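PDB 3K6K: Esterase/lipase from Uncultured bacterium, which probably hydrolyses carboxylic ester bonds as an esterase or lipase of the hormone-sensitive lipase type, with the alpha/beta hydrolase fold. Local coordinates for residues 101-106 and 114-119; 136-141 and 151-156; 129-134 and 167-172; 90-95 and 213-218. All coordinates share one frame; numbering follows the deposited sequence.

Interaction 1 (101-106 and 114-119); sequences VLTTQL and LWSLDY
Leu114 on strand 113-117 pushes its forked end against Thr103 and Leu106 on helix 96-110. The two methyls divide the work. Leu114 CD2 sits 3.6 Å from Thr103 CB. Leu114 CD1 lies 3.5 Å from the backbone O of Thr103 and 3.8 Å from Leu106 CB. The fork therefore bridges two residues one helical turn apart. Leu114 reaches them because its CG stands opposite the backbone N (chi1 177°), which extends the side chain towards the helix. It meets the side chain of Thr103 at about a right angle.

Helix and strand are consecutive parts of the beta-alpha-beta unit made by strand 82-86, helix 96-110 and strand 113-117. They run nearly antiparallel, at 158°, with axes 9.1 Å apart. The helix covers one face of the sheet, and Tyr85 of strand 82-86 also touches Thr103 and Leu106.

Beside the leucine lies a polar link. Thr103 OG1 donates to a water at 2.8 Å, and Ser116 OG donates to the same water at 2.6 Å. Chi1 of Thr103 (65°) sets OG1 between N and the carbonyl carbon. There it also hydrogen-bonds Gln73 NE2 of strand 68-74.

Cut back to an alanine, Leu114 would lose its whole fork, which would probably leave Thr103 CB and Leu106 CB without their apolar partner. No direct hydrogen bond joins the two segments. Helix and strand are held by apolar packing, with one shared water serving the buried hydroxyls of Thr103 and Ser116.

Interaction 2 (136-141 and 151-156); sequences AAYRAL and IIIAGD
Ile151 at the start of strand 151-156 meets both Leu141 and Tyr138 of helix 129-145. Its side chain branches at CB. The short branch ends at Ile151 CG2, 4.0 Å from Leu141 CD2. The CG1 branch is the longer arm. It starts beside the backbone N (chi1 -58°) and is fully extended at chi2, which carries CD1 outward towards the helix. CD1 then touches two residues. Ile151 CD1 is 3.8 Å from Leu141 CG and 4.0 Å from Tyr138 CE2. Leu141 and Ile151 reach towards each other, tip to tip.

The helix packs on the sheet of an alpha/beta hydrolase, on the face away from helix 96-110. It connects strand 113-117 to strand 151-156 and runs back along the latter at 163°, with axes 10.9 Å apart. Strand 151-156 is central in the sheet. Its Gly155 opens a Gly-Asp-Ser-Ala-Gly run that fits the nucleophile elbow of this fold, so the strand probably leads into the catalytic serine.

Ile153 lies two residues on and points to the same side as Ile151. Ile153 CD1 is 4.0 Å from Tyr138 CD2. The side chain of Ile153 lies crosswise to that of Tyr138. The ring atoms CD2 and CE2 of Tyr138 take up both isoleucine methyls, which approach obliquely. Around them, Met167 and Ala170 of helix 158-172 also touch Tyr138. The phenol oxygen goes further, and Tyr138 OH hydrogen-bonds the backbone O of Pro176.

Interaction 3 (129-134 and 167-172); sequences AAVDDC and MLKAKE
Helices 129-145 and 158-172 are neighbours in the helical layer on one face of the alpha/beta hydrolase sheet, and Val131 and Lys169 meet where they adjoin. This is plain helix-to-helix packing towards the surface. The contact is small, with 93 Å² buried over both sides.

Val131 offers its CG1 methyl. That branch stands opposite the backbone N (chi1 -179°), and Val131 CG1 comes within 4.3 Å of Lys169 CG. The aliphatic stem of the lysine is therefore what touches the valine. Lys169 also packs on Val135, one turn further along the first helix. Leu162 of helix 158-172 touches Ala130, Val131 and Cys134, so the two helices meet over more than the Lys169 contact.

Asp132, partly exposed, approaches the end of the same lysine. Asp132 OD2 lies 4.5 Å from Lys169 CE. The charged atoms do not meet, for Asp132 OD2 and Lys169 NZ are 5.4 Å apart. The opposite charges may still attract weakly at that range. No hydrogen bond joins the two segments.

The ammonium group leans instead to its own helix. The last torsion of Lys169 (chi4 -58°) folds NZ away from Asp132 and towards Glu172, one turn on, where Lys169 NZ and Glu172 OE2 form a long salt bridge of 3.8 Å.

Interaction 4 (90-95 and 213-218); sequences GYISGS and GEMSEL
The backbone at 90-95 is irregular, with Gly90 and Tyr91 both at positive phi, before Ile92 turns its side chain to meet Met215 and Leu218 of helix 209-220. Gly90 ends the His-Gly-Gly-Gly run that forms the oxyanion-hole loop in relatives of hormone-sensitive lipase. In the chain, helix 209-220 falls between strands 180-184 and 243-248. It is consistent with part of the cap in that family, as is helix 38-49, whose Leu38 also touches Ile92.

Ile92 carries the contact with both of its branches. Chi1 (61°) places CG1 between the backbone N and the carbonyl carbon, and leaves CG2 beside the N. Ile92 CG2 lies 4.0 Å from Leu218 CB and 4.1 Å from the backbone O of Met215. Met215 O is already used within the helix, where it accepts from Leu218 N at 3.0 Å. The long branch ends at Ile92 CD1, 4.2 Å from Met215 SD.

Two neighbours extend the join. The ring of Tyr91 stacks on Tyr219, and Pro123 touches Leu218. Ser95 caps the start of helix 96-110.

The bent chain of Met215 brings its terminal methyl near Gly90, with Met215 CE 4.9 Å from Gly90 CA.

From the N terminus, segment 90-95 comes first and opens the longest loop, which interaction 4 closes only at 213-218. The other three contacts all fall within it. Interaction 1 closes first, joining helix 96-110 to strand 113-117. Segment 129-134 then starts interaction 3. Interaction 2 opens and closes inside that span, before 167-172 completes it. No loops cross. Interactions 2 and 3 share helix 129-145, and they touch where Ile153 CD1 packs on Met167 CE. Leu117 packs on Ala137, linking interactions 1 and 2 across the strand. Together, interactions 1 and 2 fix helices to opposite faces of the sheet. Interaction 3 joins two helices, and interaction 4 brings in helix 209-220.

Interaction 1 (101-106 and 114-119)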
loop_
_atom_site.group_PDB
_atom_site.type_symbol
_atom_site.label_atom_id
_atom_site.label_comp_id
_atom_site.label_asym_id
_atom_site.label_seq_id
_atom_site.Cartn_x
_atom_site.Cartn_y
_atom_site.Cartn_z
ATOM N N VAL A 101 22.311 -6.978 -11.462
ATOM C CA VAL A 101 21.262 -6.542 -12.356
ATOM C C VAL A 101 20.273 -5.552 -11.730
ATOM O O VAL A 101 20.003 -4.552 -12.296
ATOM C CB VAL A 101 20.530 -7.695 -13.113
ATOM C CG1 VAL A 101 19.885 -8.653 -12.198
ATOM C CG2 VAL A 101 19.549 -7.142 -14.046
ATOM N N LEU A 102 19.784 -5.843 -10.547
ATOM C CA LEU A 102 18.846 -4.999 -9.874
ATOM C C LEU A 102 19.556 -3.744 -9.273
ATOM O O LEU A 102 19.119 -2.616 -9.540
ATOM C CB LEU A 102 18.098 -5.816 -8.839
ATOM C CG LEU A 102 17.141 -5.090 -7.868
ATOM C CD1 LEU A 102 16.408 -3.952 -8.506
ATOM C CD2 LEU A 102 16.132 -6.082 -7.309
ATOM N N THR A 103 20.651 -3.948 -8.511
ATOM C CA THR A 103 21.288 -2.907 -7.669
ATOM C C THR A 103 22.060 -1.850 -8.423
ATOM O O THR A 103 22.154 -0.705 -7.979
ATOM C CB THR A 103 22.206 -3.499 -6.572
ATOM O OG1 THR A 103 23.331 -4.183 -7.158
ATOM C CG2 THR A 103 21.428 -4.449 -5.688
ATOM N N THR A 104 22.603 -2.229 -9.575
ATOM C CA THR A 104 23.264 -1.261 -10.428
ATOM C C THR A 104 22.252 -0.300 -10.979
ATOM O O THR A 104 22.560 0.889 -11.161
ATOM C CB THR A 104 24.075 -1.909 -11.593
ATOM O OG1 THR A 104 23.228 -2.798 -12.325
ATOM C CG2 THR A 104 25.318 -2.685 -11.053
ATOM N N GLN A 105 21.043 -0.789 -11.246
ATOM C CA GLN A 105 19.954 0.137 -11.642
ATOM C C GLN A 105 19.588 1.035 -10.457
ATOM O O GLN A 105 19.490 2.247 -10.609
ATOM C CB GLN A 105 18.703 -0.584 -12.221
ATOM C CG GLN A 105 18.911 -1.370 -13.491
ATOM C CD GLN A 105 19.287 -0.481 -14.698
ATOM O OE1 GLN A 105 19.769 -0.973 -15.762
ATOM N NE2 GLN A 105 19.069 0.818 -14.545
ATOM N N LEU A 106 19.429 0.468 -9.263
ATOM C CA LEU A 106 19.120 1.314 -8.100
ATOM C C LEU A 106 20.187 2.425 -8.015
ATOM O O LEU A 106 19.851 3.598 -7.840
ATOM C CB LEU A 106 18.983 0.472 -6.851
ATOM C CG LEU A 106 17.823 -0.518 -6.855
ATOM C CD1 LEU A 106 17.912 -1.492 -5.661
ATOM C CD2 LEU A 106 16.492 0.242 -6.870
ATOM N N LEU A 114 25.680 2.683 -3.721
ATOM C CA LEU A 114 24.982 1.568 -3.146
ATOM C C LEU A 114 26.038 0.567 -2.683
ATOM O O LEU A 114 27.032 0.360 -3.355
ATOM C CB LEU A 114 24.023 0.995 -4.187
ATOM C CG LEU A 114 23.229 -0.247 -3.815
ATOM C CD1 LEU A 114 21.864 -0.261 -4.562
ATOM C CD2 LEU A 114 24.053 -1.488 -4.174
ATOM N N TRP A 115 25.819 -0.060 -1.544
ATOM C CA TRP A 115 26.775 -0.961 -0.937
ATOM C C TRP A 115 25.969 -2.226 -0.811
ATOM O O TRP A 115 25.106 -2.288 0.051
ATOM C CB TRP A 115 27.093 -0.517 0.497
ATOM C CG TRP A 115 27.717 0.848 0.587
ATOM C CD1 TRP A 115 27.095 2.041 0.413
ATOM C CD2 TRP A 115 29.101 1.149 0.866
ATOM N NE1 TRP A 115 27.984 3.070 0.567
ATOM C CE2 TRP A 115 29.228 2.553 0.847
ATOM C CE3 TRP A 115 30.250 0.355 1.122
ATOM C CZ2 TRP A 115 30.472 3.214 1.059
ATOM C CZ3 TRP A 115 31.480 0.993 1.361
ATOM C CH2 TRP A 115 31.580 2.425 1.329
ATOM N N SER A 116 26.238 -3.208 -1.669
ATOM C CA SER A 116 25.497 -4.450 -1.639
ATOM C C SER A 116 26.197 -5.453 -0.745
ATOM O O SER A 116 27.314 -5.951 -1.042
ATOM C CB SER A 116 25.226 -4.975 -3.068
ATOM O OG SER A 116 24.480 -6.193 -3.026
ATOM N N LEU A 117 25.561 -5.741 0.375
ATOM C CA LEU A 117 26.253 -6.461 1.414
ATOM C C LEU A 117 26.346 -7.921 1.103
ATOM O O LEU A 117 25.370 -8.481 0.698
ATOM C CB LEU A 117 25.537 -6.276 2.737
ATOM C CG LEU A 117 26.348 -6.778 3.907
ATOM C CD1 LEU A 117 27.344 -5.662 4.273
ATOM C CD2 LEU A 117 25.462 -7.189 5.094
ATOM N N ASP A 118 27.522 -8.540 1.292
ATOM C CA ASP A 118 27.632 -10.024 1.298
ATOM C C ASP A 118 27.432 -10.582 2.708
ATOM O O ASP A 118 28.319 -11.243 3.265
ATOM C CB ASP A 118 28.985 -10.503 0.698
ATOM C CG ASP A 118 28.910 -11.879 0.011
ATOM O OD1 ASP A 118 28.138 -12.791 0.384
ATOM O OD2 ASP A 118 29.653 -12.040 -0.954
ATOM N N TYR A 119 26.279 -10.299 3.317
ATOM C CA TYR A 119 25.979 -10.861 4.643
ATOM C C TYR A 119 26.098 -12.359 4.590
ATOM O O TYR A 119 26.010 -12.927 3.541
ATOM C CB TYR A 119 24.578 -10.466 5.152
ATOM C CG TYR A 119 23.444 -11.012 4.339
ATOM C CD1 TYR A 119 22.921 -12.274 4.610
ATOM C CD2 TYR A 119 22.870 -10.265 3.326
ATOM C CE1 TYR A 119 21.878 -12.776 3.847
ATOM C CE2 TYR A 119 21.802 -10.767 2.533
ATOM C CZ TYR A 119 21.346 -12.011 2.803
ATOM O OH TYR A 119 20.310 -12.498 2.070
HETATM O O HOH W 1 24.249 -6.325 -5.627
#

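Interaction 2 (136-141 and 151-156)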
loop_
_atom_site.group_PDB
_atom_site.type_symbol
_atom_site.label_atom_id
_atom_site.label_comp_id
_atom_site.label_asym_id
_atom_site.label_seq_id
_atom_site.Cartn_x
_atom_site.Cartn_y
_atom_site.Cartn_z
ATOM N N ALA A 136 26.143 -4.532 11.790
ATOM C CA ALA A 136 27.542 -4.133 11.807
ATOM C C ALA A 136 27.811 -3.251 10.607
ATOM O O ALA A 136 28.450 -2.217 10.746
ATOM C CB ALA A 136 28.428 -5.325 11.828
ATOM N N ALA A 137 27.254 -3.611 9.440
ATOM C CA ALA A 137 27.501 -2.822 8.222
ATOM C C ALA A 137 26.913 -1.404 8.342
ATOM O O ALA A 137 27.558 -0.400 8.011
ATOM C CB ALA A 137 26.927 -3.553 7.019
ATOM N N TYR A 138 25.693 -1.336 8.849
ATOM C CA TYR A 138 25.006 -0.074 9.067
ATOM C C TYR A 138 25.813 0.834 9.991
ATOM O O TYR A 138 26.094 1.982 9.655
ATOM C CB TYR A 138 23.612 -0.336 9.649
ATOM C CG TYR A 138 22.841 0.925 9.898
ATOM C CD1 TYR A 138 22.276 1.176 11.145
ATOM C CD2 TYR A 138 22.685 1.875 8.893
ATOM C CE1 TYR A 138 21.533 2.299 11.365
ATOM C CE2 TYR A 138 21.985 3.044 9.112
ATOM C CZ TYR A 138 21.413 3.254 10.351
ATOM O OH TYR A 138 20.687 4.385 10.569
ATOM N N ARG A 139 26.198 0.302 11.139
ATOM C CA ARG A 139 27.035 1.033 12.106
ATOM C C ARG A 139 28.238 1.629 11.362
ATOM O O ARG A 139 28.497 2.857 11.403
ATOM C CB ARG A 139 27.471 0.083 13.221
ATOM C CG ARG A 139 28.067 0.714 14.485
ATOM C CD ARG A 139 28.241 -0.405 15.571
ATOM N NE ARG A 139 27.832 0.037 16.918
ATOM C CZ ARG A 139 26.883 -0.529 17.694
ATOM N NH1 ARG A 139 26.166 -1.604 17.313
ATOM N NH2 ARG A 139 26.652 -0.003 18.895
ATOM N N ALA A 140 28.905 0.782 10.589
ATOM C CA ALA A 140 30.055 1.229 9.837
ATOM C C ALA A 140 29.686 2.233 8.793
ATOM O O ALA A 140 30.461 3.141 8.490
ATOM C CB ALA A 140 30.765 0.042 9.216
ATOM N N LEU A 141 28.503 2.085 8.217
ATOM C CA LEU A 141 28.087 3.014 7.174
ATOM C C LEU A 141 27.694 4.413 7.756
ATOM O O LEU A 141 27.857 5.458 7.105
ATOM C CB LEU A 141 26.975 2.322 6.324
ATOM C CG LEU A 141 26.152 2.989 5.224
ATOM C CD1 LEU A 141 26.979 3.532 4.039
ATOM C CD2 LEU A 141 25.110 1.950 4.763
ATOM N N ILE A 151 21.075 7.760 4.341
ATOM C CA ILE A 151 21.087 6.342 4.126
ATOM C C ILE A 151 19.672 5.837 3.968
ATOM O O ILE A 151 18.793 6.201 4.770
ATOM C CB ILE A 151 21.759 5.621 5.275
ATOM C CG1 ILE A 151 23.196 6.148 5.425
ATOM C CG2 ILE A 151 21.806 4.131 5.022
ATOM C CD1 ILE A 151 23.825 5.654 6.702
ATOM N N ILE A 152 19.464 5.040 2.907
ATOM C CA ILE A 152 18.303 4.170 2.750
ATOM C C ILE A 152 18.683 2.685 2.903
ATOM O O ILE A 152 19.768 2.252 2.502
ATOM C CB ILE A 152 17.692 4.355 1.367
ATOM C CG1 ILE A 152 17.205 5.816 1.162
ATOM C CG2 ILE A 152 16.588 3.336 1.175
ATOM C CD1 ILE A 152 15.841 6.163 1.915
ATOM N N ILE A 153 17.785 1.887 3.452
ATOM C CA ILE A 153 18.060 0.469 3.566
ATOM C C ILE A 153 17.061 -0.244 2.665
ATOM O O ILE A 153 15.849 -0.030 2.815
ATOM C CB ILE A 153 17.876 -0.046 4.959
ATOM C CG1 ILE A 153 18.384 0.962 5.969
ATOM C CG2 ILE A 153 18.520 -1.379 5.118
ATOM C CD1 ILE A 153 19.880 1.046 6.125
ATOM N N ALA A 154 17.599 -1.074 1.744
ATOM C CA ALA A 154 16.841 -1.723 0.682
ATOM C C ALA A 154 17.193 -3.203 0.596
ATOM O O ALA A 154 18.212 -3.636 1.088
ATOM C CB ALA A 154 17.108 -1.044 -0.628
ATOM N N GLY A 155 16.352 -3.989 -0.039
ATOM C CA GLY A 155 16.523 -5.440 0.001
ATOM C C GLY A 155 15.292 -6.177 -0.518
ATOM O O GLY A 155 14.160 -5.654 -0.450
ATOM N N ASP A 156 15.512 -7.369 -1.060
ATOM C CA ASP A 156 14.429 -8.168 -1.621
ATOM C C ASP A 156 14.247 -9.532 -0.868
ATOM O O ASP A 156 15.174 -10.060 -0.224
ATOM C CB ASP A 156 14.594 -8.327 -3.133
ATOM C CG ASP A 156 15.902 -9.034 -3.516
ATOM O OD1 ASP A 156 17.005 -8.384 -3.538
ATOM O OD2 ASP A 156 15.828 -10.241 -3.772
#

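Interaction 3 (129-134 and 167-172)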
loop_
_atom_site.group_PDB
_atom_site.type_symbol
_atom_site.label_atom_id
_atom_site.label_comp_id
_atom_site.label_asym_id
_atom_site.label_seq_id
_atom_site.Cartn_x
_atom_site.Cartn_y
_atom_site.Cartn_z
ATOM N N ALA A 129 23.178 -14.787 12.361
ATOM C CA ALA A 129 24.392 -14.297 11.717
ATOM C C ALA A 129 24.172 -13.105 10.757
ATOM O O ALA A 129 24.805 -12.041 10.909
ATOM C CB ALA A 129 25.147 -15.436 11.031
ATOM N N ALA A 130 23.285 -13.295 9.781
ATOM C CA ALA A 130 22.994 -12.264 8.753
ATOM C C ALA A 130 22.501 -10.944 9.361
ATOM O O ALA A 130 22.907 -9.846 8.912
ATOM C CB ALA A 130 21.955 -12.813 7.723
ATOM N N VAL A 131 21.647 -11.043 10.379
ATOM C CA VAL A 131 21.306 -9.856 11.110
ATOM C C VAL A 131 22.512 -9.126 11.693
ATOM O O VAL A 131 22.648 -7.890 11.480
ATOM C CB VAL A 131 20.315 -10.120 12.198
ATOM C CG1 VAL A 131 19.998 -8.846 12.880
ATOM C CG2 VAL A 131 19.067 -10.718 11.635
ATOM N N ASP A 132 23.417 -9.835 12.403
ATOM C CA ASP A 132 24.479 -9.057 13.077
ATOM C C ASP A 132 25.377 -8.382 12.062
ATOM O O ASP A 132 25.854 -7.274 12.291
ATOM C CB ASP A 132 25.330 -9.876 14.025
ATOM C CG ASP A 132 24.523 -10.595 15.072
ATOM O OD1 ASP A 132 24.980 -11.700 15.419
ATOM O OD2 ASP A 132 23.462 -10.072 15.536
ATOM N N ASP A 133 25.553 -9.051 10.922
ATOM C CA ASP A 133 26.307 -8.557 9.807
ATOM C C ASP A 133 25.689 -7.236 9.248
ATOM O O ASP A 133 26.396 -6.183 9.043
ATOM C CB ASP A 133 26.263 -9.666 8.741
ATOM C CG ASP A 133 27.343 -10.771 8.932
ATOM O OD1 ASP A 133 28.117 -10.734 9.929
ATOM O OD2 ASP A 133 27.429 -11.682 8.043
ATOM N N CYS A 134 24.361 -7.281 9.024
ATOM C CA CYS A 134 23.592 -6.094 8.531
ATOM C C CYS A 134 23.753 -4.895 9.466
ATOM O O CYS A 134 24.111 -3.784 9.028
ATOM C CB CYS A 134 22.119 -6.444 8.287
ATOM S SG CYS A 134 21.870 -7.581 6.886
ATOM N N MET A 167 17.098 -3.100 11.422
ATOM C CA MET A 167 16.848 -1.777 11.983
ATOM C C MET A 167 16.216 -1.908 13.369
ATOM O O MET A 167 16.470 -1.055 14.249
ATOM C CB MET A 167 16.011 -0.881 11.039
ATOM C CG MET A 167 16.756 -0.558 9.790
ATOM S SD MET A 167 18.287 0.374 10.171
ATOM C CE MET A 167 19.564 -0.912 9.874
ATOM N N LEU A 168 15.391 -2.954 13.556
ATOM C CA LEU A 168 14.908 -3.284 14.873
ATOM C C LEU A 168 16.087 -3.458 15.852
ATOM O O LEU A 168 16.128 -2.801 16.880
ATOM C CB LEU A 168 13.988 -4.515 14.824
ATOM C CG LEU A 168 12.634 -4.249 14.153
ATOM C CD1 LEU A 168 11.840 -5.506 13.860
ATOM C CD2 LEU A 168 11.795 -3.296 14.997
ATOM N N LYS A 169 17.087 -4.260 15.470
ATOM C CA LYS A 169 18.323 -4.474 16.243
ATOM C C LYS A 169 19.120 -3.157 16.326
ATOM O O LYS A 169 19.660 -2.774 17.396
ATOM C CB LYS A 169 19.185 -5.548 15.568
ATOM C CG LYS A 169 19.873 -6.571 16.494
ATOM C CD LYS A 169 21.030 -6.036 17.302
ATOM C CE LYS A 169 21.557 -7.095 18.302
ATOM N NZ LYS A 169 20.393 -7.457 19.181
ATOM N N ALA A 170 19.226 -2.476 15.186
ATOM C CA ALA A 170 19.924 -1.210 15.182
ATOM C C ALA A 170 19.224 -0.302 16.223
ATOM O O ALA A 170 19.895 0.391 16.977
ATOM C CB ALA A 170 19.907 -0.602 13.805
ATOM N N LYS A 171 17.895 -0.382 16.321
ATOM C CA LYS A 171 17.116 0.461 17.245
ATOM C C LYS A 171 17.360 0.038 18.698
ATOM O O LYS A 171 17.681 0.917 19.504
ATOM C CB LYS A 171 15.614 0.427 16.926
ATOM C CG LYS A 171 14.750 1.630 17.466
ATOM C CD LYS A 171 13.235 1.513 17.070
ATOM C CE LYS A 171 12.540 0.438 17.924
ATOM N NZ LYS A 171 11.386 -0.357 17.280
ATOM N N GLU A 172 17.174 -1.268 19.008
ATOM C CA GLU A 172 17.533 -1.866 20.314
ATOM C C GLU A 172 18.863 -1.316 20.766
ATOM O O GLU A 172 18.963 -0.794 21.849
ATOM C CB GLU A 172 17.621 -3.403 20.278
ATOM C CG GLU A 172 16.318 -4.159 20.741
ATOM C CD GLU A 172 16.306 -5.697 20.407
ATOM O OE1 GLU A 172 15.417 -6.172 19.616
ATOM O OE2 GLU A 172 17.194 -6.439 20.937
#

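Interaction 4 (90-95 and 213-218)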
loop_
_atom_site.group_PDB
_atom_site.type_symbol
_atom_site.label_atom_id
_atom_site.label_comp_id
_atom_site.label_asym_id
_atom_site.label_seq_id
_atom_site.Cartn_x
_atom_site.Cartn_y
_atom_site.Cartn_z
ATOM N N GLY A 90 16.225 -16.471 0.222
ATOM C CA GLY A 90 15.766 -17.400 1.239
ATOM C C GLY A 90 16.668 -17.552 2.448
ATOM O O GLY A 90 16.536 -18.525 3.180
ATOM N N TYR A 91 17.559 -16.582 2.654
ATOM C CA TYR A 91 18.608 -16.612 3.653
ATOM C C TYR A 91 19.632 -17.715 3.366
ATOM O O TYR A 91 20.546 -17.922 4.162
ATOM C CB TYR A 91 18.061 -16.769 5.055
ATOM C CG TYR A 91 17.214 -15.616 5.570
ATOM C CD1 TYR A 91 15.819 -15.639 5.485
ATOM C CD2 TYR A 91 17.809 -14.512 6.168
ATOM C CE1 TYR A 91 15.052 -14.602 6.008
ATOM C CE2 TYR A 91 17.054 -13.469 6.681
ATOM C CZ TYR A 91 15.684 -13.505 6.594
ATOM O OH TYR A 91 14.957 -12.423 7.116
ATOM N N ILE A 92 19.535 -18.403 2.227
ATOM C CA ILE A 92 20.469 -19.503 1.997
ATOM C C ILE A 92 21.255 -19.375 0.707
ATOM O O ILE A 92 22.127 -20.204 0.443
ATOM C CB ILE A 92 19.785 -20.904 2.049
ATOM C CG1 ILE A 92 18.720 -21.015 0.989
ATOM C CG2 ILE A 92 19.112 -21.161 3.400
ATOM C CD1 ILE A 92 18.329 -22.481 0.666
ATOM N N SER A 93 20.965 -18.361 -0.104
ATOM C CA SER A 93 21.681 -18.140 -1.342
ATOM C C SER A 93 21.663 -16.675 -1.694
ATOM O O SER A 93 21.034 -15.876 -1.009
ATOM C CB SER A 93 21.039 -18.915 -2.458
ATOM O OG SER A 93 19.626 -18.796 -2.372
ATOM N N GLY A 94 22.366 -16.324 -2.762
ATOM C CA GLY A 94 22.252 -15.042 -3.354
ATOM C C GLY A 94 23.555 -14.371 -3.032
ATOM O O GLY A 94 24.281 -14.881 -2.203
ATOM N N SER A 95 23.849 -13.219 -3.651
ATOM C CA SER A 95 25.094 -12.520 -3.308
ATOM C C SER A 95 25.074 -11.167 -3.960
ATOM O O SER A 95 24.235 -10.894 -4.816
ATOM C CB SER A 95 26.280 -13.313 -3.860
ATOM O OG SER A 95 26.267 -13.278 -5.306
ATOM N N GLY A 213 9.264 -23.946 2.932
ATOM C CA GLY A 213 9.104 -24.587 4.237
ATOM C C GLY A 213 10.428 -25.058 4.809
ATOM O O GLY A 213 10.955 -24.465 5.755
ATOM N N GLU A 214 10.975 -26.117 4.222
ATOM C CA GLU A 214 12.206 -26.722 4.766
ATOM C C GLU A 214 13.498 -25.939 4.444
ATOM O O GLU A 214 14.445 -25.964 5.247
ATOM C CB GLU A 214 12.299 -28.258 4.510
ATOM C CG GLU A 214 12.154 -28.742 3.060
ATOM C CD GLU A 214 13.436 -29.405 2.503
ATOM O OE1 GLU A 214 14.498 -28.712 2.430
ATOM O OE2 GLU A 214 13.370 -30.608 2.120
ATOM N N MET A 215 13.497 -25.220 3.304
ATOM C CA MET A 215 14.570 -24.296 2.950
ATOM C C MET A 215 14.874 -23.400 4.126
ATOM O O MET A 215 15.989 -23.454 4.652
ATOM C CB MET A 215 14.214 -23.413 1.739
ATOM C CG MET A 215 14.134 -24.133 0.364
ATOM S SD MET A 215 14.646 -23.211 -1.140
ATOM C CE MET A 215 14.115 -21.462 -0.887
ATOM N N SER A 216 13.887 -22.592 4.543
ATOM C CA SER A 216 14.079 -21.570 5.574
ATOM C C SER A 216 14.412 -22.157 6.958
ATOM O O SER A 216 15.007 -21.469 7.812
ATOM C CB SER A 216 12.866 -20.658 5.656
ATOM O OG SER A 216 11.726 -21.353 6.123
ATOM N N GLU A 217 14.048 -23.428 7.172
ATOM C CA GLU A 217 14.461 -24.114 8.387
ATOM C C GLU A 217 15.966 -23.950 8.590
ATOM O O GLU A 217 16.416 -23.724 9.698
ATOM C CB GLU A 217 14.053 -25.580 8.377
ATOM C CG GLU A 217 14.290 -26.300 9.730
ATOM C CD GLU A 217 13.479 -25.710 10.901
ATOM O OE1 GLU A 217 14.113 -25.168 11.848
ATOM O OE2 GLU A 217 12.217 -25.784 10.870
ATOM N N LEU A 218 16.733 -24.003 7.506
ATOM C CA LEU A 218 18.191 -23.823 7.603
ATOM C C LEU A 218 18.597 -22.520 8.298
ATOM O O LEU A 218 19.627 -22.448 8.983
ATOM C CB LEU A 218 18.876 -23.978 6.233
ATOM C CG LEU A 218 18.522 -25.275 5.479
ATOM C CD1 LEU A 218 18.914 -25.232 3.973
ATOM C CD2 LEU A 218 19.069 -26.556 6.174
#